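PDB 4FGW: glycerol-3-phosphate dehydrogenase [NAD(+)] 1 from Saccharomyces cerevisiae, which catalyses the NAD-dependent interconversion of dihydroxyacetone phosphate and sn-glycerol 3-phosphate, supporting the production of glycerol that protects yeast from water loss under hyperosmotic stress. Local coordinates for residues A[70-75]-A[105-110]; A[145-150]-A[172-177]; A[194-199]-A[225-230]. One frame throughout, in Å; residues are numbered along the deposited sequence.

Contact 1: residues A[70-75]-A[105-110]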
ATOM      1  N   MET A  70       3.526 -12.050  33.797  1.00 75.38           N
ATOM      2  CA  MET A  70       3.535 -12.755  32.523  1.00 71.48           C
ATOM      3  C   MET A  70       3.407 -14.247  32.769  1.00 79.30           C
ATOM      4  O   MET A  70       4.283 -14.835  33.409  1.00 81.04           O
ATOM      5  CB  MET A  70       4.789 -12.432  31.694  1.00 70.91           C
ATOM      6  CG  MET A  70       4.818 -13.151  30.346  1.00 70.33           C
ATOM      7  SD  MET A  70       6.238 -12.778  29.300  1.00 70.94           S
ATOM      8  CE  MET A  70       7.556 -13.527  30.225  1.00 70.99           C
ATOM      9  N   TRP A  71       2.315 -14.859  32.268  1.00 76.36           N
ATOM     10  CA  TRP A  71       2.127 -16.294  32.425  1.00 78.26           C
ATOM     11  C   TRP A  71       3.071 -17.063  31.510  1.00 82.59           C
ATOM     12  O   TRP A  71       2.997 -16.946  30.286  1.00 78.06           O
ATOM     13  CB  TRP A  71       0.667 -16.749  32.250  1.00 76.72           C
ATOM     14  CG  TRP A  71       0.533 -18.245  32.356  1.00 80.05           C
ATOM     15  CD1 TRP A  71       0.713 -19.005  33.476  1.00 86.89           C
ATOM     16  CD2 TRP A  71       0.354 -19.168  31.271  1.00 78.64           C
ATOM     17  NE1 TRP A  71       0.589 -20.339  33.168  1.00 87.45           N
ATOM     18  CE2 TRP A  71       0.373 -20.470  31.820  1.00 85.70           C
ATOM     19  CE3 TRP A  71       0.159 -19.018  29.885  1.00 76.37           C
ATOM     20  CZ2 TRP A  71       0.198 -21.616  31.037  1.00 85.21           C
ATOM     21  CZ3 TRP A  71      -0.017 -20.155  29.110  1.00 77.93           C
ATOM     22  CH2 TRP A  71      -0.002 -21.435  29.685  1.00 82.11           C
ATOM     23  N   VAL A  72       3.960 -17.847  32.130  1.00 84.56           N
ATOM     24  CA  VAL A  72       4.941 -18.682  31.440  1.00 85.00           C
ATOM     25  C   VAL A  72       4.606 -20.148  31.717  1.00 92.30           C
ATOM     26  O   VAL A  72       4.555 -20.545  32.880  1.00 94.31           O
ATOM     27  CB  VAL A  72       6.402 -18.344  31.864  1.00 90.46           C
ATOM     28  CG1 VAL A  72       7.418 -19.138  31.044  1.00 89.97           C
ATOM     29  CG2 VAL A  72       6.688 -16.845  31.774  1.00 88.02           C
ATOM     30  N   PHE A  73       4.368 -20.945  30.652  1.00 89.44           N
ATOM     31  CA  PHE A  73       4.118 -22.378  30.787  1.00 93.10           C
ATOM     32  C   PHE A  73       5.469 -22.964  31.206  1.00102.19           C
ATOM     33  O   PHE A  73       6.433 -22.875  30.441  1.00101.93           O
ATOM     34  CB  PHE A  73       3.607 -22.999  29.467  1.00 93.08           C
ATOM     35  CG  PHE A  73       3.309 -24.480  29.562  1.00 98.57           C
ATOM     36  CD1 PHE A  73       2.065 -24.931  29.987  1.00103.92           C
ATOM     37  CD2 PHE A  73       4.281 -25.426  29.247  1.00102.99           C
ATOM     38  CE1 PHE A  73       1.799 -26.300  30.094  1.00108.74           C
ATOM     39  CE2 PHE A  73       4.014 -26.794  29.358  1.00109.62           C
ATOM     40  CZ  PHE A  73       2.775 -27.223  29.779  1.00109.71           C
ATOM     41  N   GLU A  74       5.554 -23.456  32.453  1.00103.09           N
ATOM     42  CA  GLU A  74       6.787 -23.973  33.043  1.00106.75           C
ATOM     43  C   GLU A  74       7.523 -25.029  32.223  1.00112.92           C
ATOM     44  O   GLU A  74       6.948 -26.041  31.818  1.00113.62           O
ATOM     45  CB  GLU A  74       6.586 -24.408  34.507  1.00112.70           C
ATOM     46  CG  GLU A  74       7.867 -24.466  35.327  1.00122.53           C
ATOM     47  CD  GLU A  74       8.543 -23.132  35.589  1.00132.50           C
ATOM     48  OE1 GLU A  74       8.242 -22.509  36.632  1.00120.59           O
ATOM     49  OE2 GLU A  74       9.382 -22.717  34.758  1.00123.02           O
ATOM     50  N   GLU A  75       8.806 -24.749  31.975  1.00110.00           N
ATOM     51  CA  GLU A  75       9.765 -25.571  31.242  1.00111.10           C
ATOM     52  C   GLU A  75      11.123 -25.398  31.915  1.00118.35           C
ATOM     53  O   GLU A  75      11.379 -24.353  32.520  1.00117.36           O
ATOM     54  CB  GLU A  75       9.867 -25.101  29.778  1.00108.12           C
ATOM     55  CG  GLU A  75       8.729 -25.550  28.880  1.00116.00           C
ATOM     56  CD  GLU A  75       8.908 -25.128  27.437  1.00128.92           C
ATOM     57  OE1 GLU A  75       8.352 -24.073  27.053  1.00125.03           O
ATOM     58  OE2 GLU A  75       9.622 -25.838  26.693  1.00116.64           O
ATOM     59  N   LEU A 105       8.844  -6.722  35.138  1.00 89.18           N
ATOM     60  CA  LEU A 105       8.247  -7.797  34.352  1.00 86.27           C
ATOM     61  C   LEU A 105       8.546  -9.120  35.053  1.00 93.26           C
ATOM     62  O   LEU A 105       9.661  -9.643  34.955  1.00 94.97           O
ATOM     63  CB  LEU A 105       8.751  -7.781  32.895  1.00 82.71           C
ATOM     64  CG  LEU A 105       8.240  -8.872  31.932  1.00 84.64           C
ATOM     65  CD1 LEU A 105       6.719  -9.028  31.996  1.00 84.06           C
ATOM     66  CD2 LEU A 105       8.680  -8.583  30.507  1.00 81.93           C
ATOM     67  N   VAL A 106       7.547  -9.635  35.794  1.00 89.91           N
ATOM     68  CA  VAL A 106       7.650 -10.862  36.580  1.00 92.29           C
ATOM     69  C   VAL A 106       6.967 -12.044  35.888  1.00 93.36           C
ATOM     70  O   VAL A 106       5.791 -11.960  35.535  1.00 91.26           O
ATOM     71  CB  VAL A 106       7.166 -10.652  38.049  1.00100.07           C
ATOM     72  CG1 VAL A 106       7.138 -11.963  38.833  1.00103.01           C
ATOM     73  CG2 VAL A 106       8.034  -9.626  38.770  1.00102.71           C
ATOM     74  N   ALA A 107       7.722 -13.144  35.712  1.00 89.87           N
ATOM     75  CA  ALA A 107       7.256 -14.393  35.113  1.00 88.20           C
ATOM     76  C   ALA A 107       6.493 -15.216  36.163  1.00 94.70           C
ATOM     77  O   ALA A 107       6.933 -15.308  37.313  1.00 97.83           O
ATOM     78  CB  ALA A 107       8.444 -15.183  34.588  1.00 89.24           C
ATOM     79  N   ASN A 108       5.366 -15.807  35.759  1.00 89.36           N
ATOM     80  CA  ASN A 108       4.532 -16.601  36.655  1.00 92.10           C
ATOM     81  C   ASN A 108       4.145 -17.954  36.033  1.00 96.81           C
ATOM     82  O   ASN A 108       3.573 -17.972  34.941  1.00 93.80           O
ATOM     83  CB  ASN A 108       3.293 -15.813  37.088  1.00 89.69           C
ATOM     84  CG  ASN A 108       2.731 -16.274  38.410  1.00113.61           C
ATOM     85  OD1 ASN A 108       2.379 -17.446  38.597  1.00103.36           O
ATOM     86  ND2 ASN A 108       2.647 -15.364  39.366  1.00108.44           N
ATOM     87  N   PRO A 109       4.425 -19.092  36.710  1.00 96.71           N
ATOM     88  CA  PRO A 109       4.066 -20.391  36.116  1.00 96.73           C
ATOM     89  C   PRO A 109       2.601 -20.796  36.293  1.00102.16           C
ATOM     90  O   PRO A 109       2.135 -21.700  35.592  1.00101.55           O
ATOM     91  CB  PRO A 109       5.018 -21.371  36.802  1.00102.50           C
ATOM     92  CG  PRO A 109       5.308 -20.751  38.128  1.00110.05           C
ATOM     93  CD  PRO A 109       5.108 -19.260  38.012  1.00102.77           C
ATOM     94  N   ASP A 110       1.888 -20.143  37.238  1.00 99.99           N
ATOM     95  CA  ASP A 110       0.485 -20.415  37.555  1.00100.61           C
ATOM     96  C   ASP A 110      -0.431 -19.418  36.846  1.00 99.19           C
ATOM     97  O   ASP A 110      -0.337 -18.212  37.084  1.00 97.92           O
ATOM     98  CB  ASP A 110       0.261 -20.399  39.081  1.00106.95           C
ATOM     99  CG  ASP A 110      -1.074 -20.954  39.535  1.00119.47           C
ATOM    100  OD1 ASP A 110      -2.118 -20.340  39.212  1.00116.26           O
ATOM    101  OD2 ASP A 110      -1.074 -21.958  40.280  1.00135.13           O
TER
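Met70 and Trp71 pair in parallel with Ala107 and Asn108, and backbone hydrogen bonds carry most of the contact. Met70 N donates to Val106 O at 2.9 Å, Asn108 N to Met70 O at 2.8 Å, and Val72 N to Asn108 O at 2.8 Å, so the ladder runs one residue past the end of strand 67-71.

One side-chain bond is added by the indole. Chi1 177° sets CG of Trp71 anti to the backbone N, and NE1 donates to Pro109 O at 3.2 Å; the bond is bent, the donor standing above the carbonyl plane. Tryptophan suits this place because a large apolar ring also brings a donor. Asn108 OD1 accepts from Asp110 N in an Asx turn that closes strand 105-108, while its ND2 is held by Gln69 and Asp113.

Apolar contacts lie on the face of Met70 and Ala107. Val72 CG2 meets Ala107 CB at 3.7 Å, and Met70 CB meets Leu105 CD1 at 3.9 Å. Glu74 runs alongside Pro109, and its OE1 is hydrogen-bonded to Thr83 OG1.

Val72 touches Ser42 of the probable NAD(+) site, and Phe73, which follows, probably binds NAD(+) too. The pair belongs to a beta-alpha-beta unit: helix 82-86 covers Val72 and Ala107, helix 44-59 packs on Met70 and Leu105, and helix 111-115 lies against Trp71, whose backbone is bonded on to Val39 of strand 35-40.

Contact 2: residues A[145-150]-A[172-177]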
ATOM      1  N   VAL A 145     -12.898  -7.192  34.340  1.00 89.05           N
ATOM      2  CA  VAL A 145     -11.693  -7.357  33.532  1.00 84.26           C
ATOM      3  C   VAL A 145     -11.967  -7.068  32.054  1.00 84.66           C
ATOM      4  O   VAL A 145     -13.004  -7.461  31.511  1.00 84.96           O
ATOM      5  CB  VAL A 145     -10.984  -8.725  33.759  1.00 87.76           C
ATOM      6  CG1 VAL A 145      -9.661  -8.805  33.001  1.00 83.33           C
ATOM      7  CG2 VAL A 145     -10.748  -8.988  35.242  1.00 91.54           C
ATOM      8  N   ARG A 146     -11.053  -6.308  31.446  1.00 77.75           N
ATOM      9  CA  ARG A 146     -11.062  -5.940  30.036  1.00 74.01           C
ATOM     10  C   ARG A 146      -9.823  -6.578  29.439  1.00 74.71           C
ATOM     11  O   ARG A 146      -8.806  -6.699  30.126  1.00 74.18           O
ATOM     12  CB  ARG A 146     -11.056  -4.408  29.850  1.00 72.32           C
ATOM     13  CG  ARG A 146     -12.065  -3.633  30.721  1.00 81.17           C
ATOM     14  CD  ARG A 146     -13.510  -4.038  30.500  1.00 84.86           C
ATOM     15  NE  ARG A 146     -14.437  -3.110  31.143  1.00 92.31           N
ATOM     16  CZ  ARG A 146     -15.758  -3.238  31.118  1.00109.29           C
ATOM     17  NH1 ARG A 146     -16.322  -4.259  30.485  1.00 96.83           N
ATOM     18  NH2 ARG A 146     -16.527  -2.344  31.725  1.00101.06           N
ATOM     19  N   ALA A 147      -9.917  -7.038  28.193  1.00 69.35           N
ATOM     20  CA  ALA A 147      -8.799  -7.728  27.560  1.00 66.11           C
ATOM     21  C   ALA A 147      -8.423  -7.199  26.182  1.00 64.92           C
ATOM     22  O   ALA A 147      -9.199  -6.481  25.553  1.00 63.18           O
ATOM     23  CB  ALA A 147      -9.086  -9.226  27.499  1.00 67.88           C
ATOM     24  N   ILE A 148      -7.205  -7.551  25.731  1.00 59.43           N
ATOM     25  CA  ILE A 148      -6.660  -7.242  24.408  1.00 55.79           C
ATOM     26  C   ILE A 148      -6.047  -8.534  23.862  1.00 58.53           C
ATOM     27  O   ILE A 148      -5.262  -9.181  24.555  1.00 57.51           O
ATOM     28  CB  ILE A 148      -5.660  -6.039  24.412  1.00 57.08           C
ATOM     29  CG1 ILE A 148      -6.349  -4.692  24.795  1.00 58.73           C
ATOM     30  CG2 ILE A 148      -4.855  -5.923  23.093  1.00 53.66           C
ATOM     31  CD1 ILE A 148      -7.404  -4.044  23.747  1.00 61.35           C
ATOM     32  N   SER A 149      -6.429  -8.919  22.637  1.00 55.24           N
ATOM     33  CA  SER A 149      -5.905 -10.105  21.962  1.00 53.80           C
ATOM     34  C   SER A 149      -4.870  -9.676  20.920  1.00 54.86           C
ATOM     35  O   SER A 149      -5.173  -8.848  20.064  1.00 52.71           O
ATOM     36  CB  SER A 149      -7.037 -10.886  21.297  1.00 56.74           C
ATOM     37  OG  SER A 149      -6.546 -11.935  20.477  1.00 62.18           O
ATOM     38  N   CYS A 150      -3.653 -10.235  21.012  1.00 51.49           N
ATOM     39  CA  CYS A 150      -2.546 -10.017  20.075  1.00 49.07           C
ATOM     40  C   CYS A 150      -2.502 -11.174  19.048  1.00 54.48           C
ATOM     41  O   CYS A 150      -1.521 -11.334  18.325  1.00 53.35           O
ATOM     42  CB  CYS A 150      -1.225  -9.910  20.833  1.00 49.16           C
ATOM     43  SG  CYS A 150      -1.156  -8.555  22.021  1.00 53.69           S
ATOM     44  N   LEU A 172     -15.198 -16.184  28.346  1.00 87.64           N
ATOM     45  CA  LEU A 172     -14.837 -15.582  29.633  1.00 87.82           C
ATOM     46  C   LEU A 172     -15.800 -14.521  30.180  1.00 92.42           C
ATOM     47  O   LEU A 172     -15.781 -14.251  31.384  1.00 93.43           O
ATOM     48  CB  LEU A 172     -13.378 -15.075  29.618  1.00 83.93           C
ATOM     49  CG  LEU A 172     -12.288 -16.106  29.254  1.00 86.47           C
ATOM     50  CD1 LEU A 172     -10.952 -15.442  29.073  1.00 82.29           C
ATOM     51  CD2 LEU A 172     -12.184 -17.212  30.306  1.00 92.72           C
ATOM     52  N   GLY A 173     -16.632 -13.948  29.307  1.00 88.64           N
ATOM     53  CA  GLY A 173     -17.600 -12.913  29.677  1.00 90.61           C
ATOM     54  C   GLY A 173     -16.971 -11.542  29.861  1.00 91.75           C
ATOM     55  O   GLY A 173     -17.570 -10.649  30.469  1.00 93.39           O
ATOM     56  N   ILE A 174     -15.760 -11.362  29.324  1.00 84.16           N
ATOM     57  CA  ILE A 174     -14.994 -10.116  29.439  1.00 81.09           C
ATOM     58  C   ILE A 174     -14.904  -9.377  28.113  1.00 81.75           C
ATOM     59  O   ILE A 174     -14.837 -10.031  27.069  1.00 80.02           O
ATOM     60  CB  ILE A 174     -13.597 -10.376  30.086  1.00 82.26           C
ATOM     61  CG1 ILE A 174     -12.700 -11.313  29.212  1.00 79.05           C
ATOM     62  CG2 ILE A 174     -13.762 -10.909  31.531  1.00 86.59           C
ATOM     63  CD1 ILE A 174     -11.250 -11.476  29.688  1.00 79.87           C
ATOM     64  N   GLN A 175     -14.900  -8.019  28.148  1.00 77.54           N
ATOM     65  CA  GLN A 175     -14.747  -7.194  26.935  1.00 73.64           C
ATOM     66  C   GLN A 175     -13.349  -7.437  26.369  1.00 73.03           C
ATOM     67  O   GLN A 175     -12.391  -7.543  27.139  1.00 72.06           O
ATOM     68  CB  GLN A 175     -14.974  -5.699  27.228  1.00 75.28           C
ATOM     69  CG  GLN A 175     -15.152  -4.829  25.971  1.00 81.17           C
ATOM     70  CD  GLN A 175     -16.492  -4.954  25.264  1.00 98.84           C
ATOM     71  OE1 GLN A 175     -17.421  -5.653  25.704  1.00 97.45           O
ATOM     72  NE2 GLN A 175     -16.638  -4.223  24.162  1.00 82.82           N
ATOM     73  N   CYS A 176     -13.241  -7.591  25.038  1.00 66.93           N
ATOM     74  CA  CYS A 176     -11.963  -7.914  24.409  1.00 63.31           C
ATOM     75  C   CYS A 176     -11.734  -7.251  23.065  1.00 64.52           C
ATOM     76  O   CYS A 176     -12.509  -7.452  22.129  1.00 64.64           O
ATOM     77  CB  CYS A 176     -11.764  -9.428  24.334  1.00 63.94           C
ATOM     78  SG  CYS A 176     -10.150  -9.940  23.704  1.00 64.20           S
ATOM     79  N   GLY A 177     -10.648  -6.488  22.990  1.00 58.73           N
ATOM     80  CA  GLY A 177     -10.214  -5.819  21.774  1.00 56.15           C
ATOM     81  C   GLY A 177      -9.065  -6.553  21.113  1.00 59.39           C
ATOM     82  O   GLY A 177      -8.748  -7.684  21.491  1.00 60.44           O
TER
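Ile174 meets Ala147 through its first torsion: CG1 sits between the backbone N and the carbonyl carbon (chi1 63°), and chi2 near 180° extends CD1 to 3.8 Å from Ala147 CB. Ile148 points to the face opposite Ala147; its CG1 lies beside the backbone N, and chi2 -69° lays CD1 against Gly177 CA at 3.9 Å. Glycine suits position 177, since a CB there would probably crowd that methyl as now placed.

The strands are parallel neighbours in the Rossmann-type sheet. Ala147 is gripped twice, its N donating to Gln175 O at 2.7 Å and its O accepting from Gly177 N at 2.9 Å; Ser149 N then donates to Gly177 O at 2.9 Å. On the face of Ile148, Arg146 and Gln175 cross obliquely, the arginine NH1 lying 3.8 Å from Gln175 CB.

The small residues fit where they are: Cys176 SG packs on Ala147 CB at 4.0 Å, on the face where helix 164-172 meets Cys176. The buried arginine charge is probably balanced by its salt bridges to Asp205 and Asp212, while Gln175 NE2 bonds to His201 O, so both side chains have polar partners beyond the strand pair.

Contact 3: residues A[194-199]-A[225-230]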
ATOM      1  N   SER A 194       8.612   0.586  14.399  1.00 39.59           N
ATOM      2  CA  SER A 194       7.462   0.047  13.685  1.00 37.89           C
ATOM      3  C   SER A 194       6.194   0.611  14.336  1.00 44.40           C
ATOM      4  O   SER A 194       6.279   1.412  15.276  1.00 45.70           O
ATOM      5  CB  SER A 194       7.455  -1.485  13.683  1.00 40.35           C
ATOM      6  OG  SER A 194       7.353  -2.043  14.983  1.00 48.55           O
ATOM      7  N   GLU A 195       5.021   0.220  13.811  1.00 40.50           N
ATOM      8  CA  GLU A 195       3.738   0.677  14.317  1.00 39.53           C
ATOM      9  C   GLU A 195       2.817  -0.496  14.599  1.00 42.54           C
ATOM     10  O   GLU A 195       3.057  -1.621  14.138  1.00 40.36           O
ATOM     11  CB  GLU A 195       3.047   1.593  13.291  1.00 39.69           C
ATOM     12  CG  GLU A 195       3.797   2.858  12.907  1.00 45.05           C
ATOM     13  CD  GLU A 195       3.039   3.732  11.925  1.00 51.78           C
ATOM     14  OE1 GLU A 195       2.949   4.955  12.166  1.00 57.95           O
ATOM     15  OE2 GLU A 195       2.507   3.189  10.933  1.00 45.79           O
ATOM     16  N   THR A 196       1.724  -0.204  15.323  1.00 40.22           N
ATOM     17  CA  THR A 196       0.630  -1.131  15.572  1.00 40.27           C
ATOM     18  C   THR A 196      -0.678  -0.381  15.746  1.00 43.46           C
ATOM     19  O   THR A 196      -0.688   0.788  16.151  1.00 41.61           O
ATOM     20  CB  THR A 196       0.915  -2.140  16.715  1.00 46.80           C
ATOM     21  OG1 THR A 196       0.173  -3.325  16.448  1.00 44.24           O
ATOM     22  CG2 THR A 196       0.530  -1.613  18.106  1.00 46.84           C
ATOM     23  N   THR A 197      -1.780  -1.085  15.458  1.00 40.89           N
ATOM     24  CA  THR A 197      -3.129  -0.603  15.697  1.00 41.30           C
ATOM     25  C   THR A 197      -3.632  -1.396  16.903  1.00 46.42           C
ATOM     26  O   THR A 197      -3.358  -2.597  17.021  1.00 44.29           O
ATOM     27  CB  THR A 197      -4.063  -0.855  14.506  1.00 44.35           C
ATOM     28  OG1 THR A 197      -3.377  -0.688  13.270  1.00 42.09           O
ATOM     29  CG2 THR A 197      -5.299   0.021  14.555  1.00 41.96           C
ATOM     30  N   VAL A 198      -4.331  -0.697  17.808  1.00 45.53           N
ATOM     31  CA  VAL A 198      -5.024  -1.271  18.946  1.00 47.50           C
ATOM     32  C   VAL A 198      -6.492  -0.902  18.727  1.00 53.42           C
ATOM     33  O   VAL A 198      -6.815   0.278  18.573  1.00 53.42           O
ATOM     34  CB  VAL A 198      -4.494  -0.815  20.337  1.00 52.22           C
ATOM     35  CG1 VAL A 198      -5.312  -1.453  21.464  1.00 54.21           C
ATOM     36  CG2 VAL A 198      -3.020  -1.158  20.505  1.00 50.72           C
ATOM     37  N   ALA A 199      -7.370  -1.915  18.658  1.00 51.19           N
ATOM     38  CA  ALA A 199      -8.805  -1.701  18.474  1.00 52.13           C
ATOM     39  C   ALA A 199      -9.575  -2.196  19.675  1.00 60.34           C
ATOM     40  O   ALA A 199      -9.292  -3.278  20.185  1.00 60.96           O
ATOM     41  CB  ALA A 199      -9.289  -2.376  17.212  1.00 51.47           C
ATOM     42  N   PRO A 225       8.258   5.195  21.972  1.00 51.13           N
ATOM     43  CA  PRO A 225       8.857   5.992  20.877  1.00 49.93           C
ATOM     44  C   PRO A 225       9.253   5.144  19.655  1.00 52.57           C
ATOM     45  O   PRO A 225       9.179   5.622  18.520  1.00 51.36           O
ATOM     46  CB  PRO A 225      10.071   6.657  21.539  1.00 54.51           C
ATOM     47  CG  PRO A 225       9.777   6.617  23.023  1.00 61.22           C
ATOM     48  CD  PRO A 225       9.055   5.315  23.212  1.00 55.59           C
ATOM     49  N   TYR A 226       9.631   3.872  19.894  1.00 48.05           N
ATOM     50  CA  TYR A 226      10.014   2.883  18.882  1.00 44.61           C
ATOM     51  C   TYR A 226       8.816   2.017  18.421  1.00 46.68           C
ATOM     52  O   TYR A 226       8.981   1.132  17.583  1.00 45.49           O
ATOM     53  CB  TYR A 226      11.146   1.982  19.429  1.00 46.49           C
ATOM     54  CG  TYR A 226      10.748   1.139  20.628  1.00 49.22           C
ATOM     55  CD1 TYR A 226      10.136  -0.102  20.461  1.00 49.64           C
ATOM     56  CD2 TYR A 226      11.011   1.568  21.927  1.00 52.69           C
ATOM     57  CE1 TYR A 226       9.772  -0.883  21.558  1.00 51.30           C
ATOM     58  CE2 TYR A 226      10.657   0.792  23.031  1.00 54.84           C
ATOM     59  CZ  TYR A 226      10.039  -0.434  22.842  1.00 59.24           C
ATOM     60  OH  TYR A 226       9.684  -1.205  23.925  1.00 57.54           O
ATOM     61  N   PHE A 227       7.635   2.226  19.006  1.00 43.79           N
ATOM     62  CA  PHE A 227       6.444   1.426  18.696  1.00 41.85           C
ATOM     63  C   PHE A 227       5.218   2.326  18.713  1.00 46.87           C
ATOM     64  O   PHE A 227       4.565   2.471  19.759  1.00 48.90           O
ATOM     65  CB  PHE A 227       6.322   0.281  19.731  1.00 44.23           C
ATOM     66  CG  PHE A 227       5.338  -0.827  19.445  1.00 43.73           C
ATOM     67  CD1 PHE A 227       5.410  -1.558  18.260  1.00 44.23           C
ATOM     68  CD2 PHE A 227       4.408  -1.214  20.404  1.00 45.90           C
ATOM     69  CE1 PHE A 227       4.542  -2.626  18.025  1.00 43.52           C
ATOM     70  CE2 PHE A 227       3.548  -2.287  20.169  1.00 47.43           C
ATOM     71  CZ  PHE A 227       3.633  -2.996  18.988  1.00 43.40           C
ATOM     72  N   HIS A 228       4.931   2.965  17.559  1.00 41.39           N
ATOM     73  CA  HIS A 228       3.807   3.893  17.424  1.00 41.80           C
ATOM     74  C   HIS A 228       2.466   3.170  17.476  1.00 44.66           C
ATOM     75  O   HIS A 228       2.264   2.180  16.773  1.00 41.32           O
ATOM     76  CB  HIS A 228       3.940   4.757  16.160  1.00 41.94           C
ATOM     77  CG  HIS A 228       4.966   5.848  16.248  1.00 46.69           C
ATOM     78  ND1 HIS A 228       5.894   5.897  17.271  1.00 51.04           N
ATOM     79  CD2 HIS A 228       5.178   6.893  15.422  1.00 48.41           C
ATOM     80  CE1 HIS A 228       6.627   6.973  17.042  1.00 51.38           C
ATOM     81  NE2 HIS A 228       6.237   7.599  15.936  1.00 50.37           N
ATOM     82  N   VAL A 229       1.565   3.657  18.343  1.00 43.27           N
ATOM     83  CA  VAL A 229       0.254   3.063  18.546  1.00 43.55           C
ATOM     84  C   VAL A 229      -0.869   3.996  18.123  1.00 50.37           C
ATOM     85  O   VAL A 229      -0.884   5.169  18.503  1.00 51.64           O
ATOM     86  CB  VAL A 229       0.093   2.533  20.015  1.00 48.71           C
ATOM     87  CG1 VAL A 229      -1.350   2.168  20.352  1.00 48.45           C
ATOM     88  CG2 VAL A 229       1.009   1.337  20.263  1.00 48.04           C
ATOM     89  N   SER A 230      -1.810   3.461  17.335  1.00 47.58           N
ATOM     90  CA  SER A 230      -3.029   4.154  16.932  1.00 48.07           C
ATOM     91  C   SER A 230      -4.184   3.346  17.531  1.00 52.52           C
ATOM     92  O   SER A 230      -4.278   2.143  17.285  1.00 52.15           O
ATOM     93  CB  SER A 230      -3.141   4.220  15.415  1.00 50.24           C
ATOM     94  OG  SER A 230      -4.432   4.665  15.033  1.00 60.30           O
TER
HETATM   95  O   HOH W   1       8.867  -1.460  17.010  1.00 45.92           O
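Thr196 and Phe227 meet within a beta-alpha-beta unit, in which strand 194-199 is joined through helix 215-222 to the parallel strand 227-232. Here the packing is tight. Chi1 -168° sets CG of Phe227 anti to the backbone N, and from there the ring lies toward the neighbouring strand, CZ 3.5 Å from Thr196 CG2. That methyl also touches Val229 CG2 at 3.7 Å, the two side chains pointing the same way, and Val198 CG2 reaches Val229 CG1 at 3.7 Å. Threonine suits its place by offering a methyl to the ring and to Val229, while OG1 makes a weak hydrogen bond to Asn183 ND2. An alanine at Phe227 would probably leave Thr196 CG2, together with Trp45 and Ile49 of helix 44-59, facing a gap where the ring had been.

The backbone ladder is regular: Thr196 N donates to His228 O at 2.8 Å, nearly along the C=O axis, and Val198 N to Ser230 O at 2.9 Å. On the opposite face Glu195 CG packs on His228 CB, while their polar ends turn to Arg270 and the Pro380 carbonyl of the second subunit.

The 194 end is looser. The direct bond from Ser194 N to Tyr226 O stretches to 3.3 Å, and a water supplements it: Ser194 OG donates to the water at 2.6 Å, and the water donates to Tyr226 O at 2.7 Å.

All three contacts pair parallel strands of one eight-stranded mixed sheet, the core of the nucleotide-binding domain, and they follow one another along the chain. Contacts 1 and 3 lie at its two ends, with the strands outermost within this chain, 105-108 and 227-232, their centres about 25 Å apart; contact 2 lies between, about 20 Å from contact 1 and 19 Å from contact 3. Contacts 2 and 3 touch where Ile148 packs on Val198, strands 175-180 and 194-199 being antiparallel neighbours. Helix 44-59 packs against contacts 1 and 3. Contact 1 holds Phe73 and contact 3 touches Trp45, both probable NAD(+)-binding residues, while the Glu195 and His228 face of contact 3 also meets the second subunit.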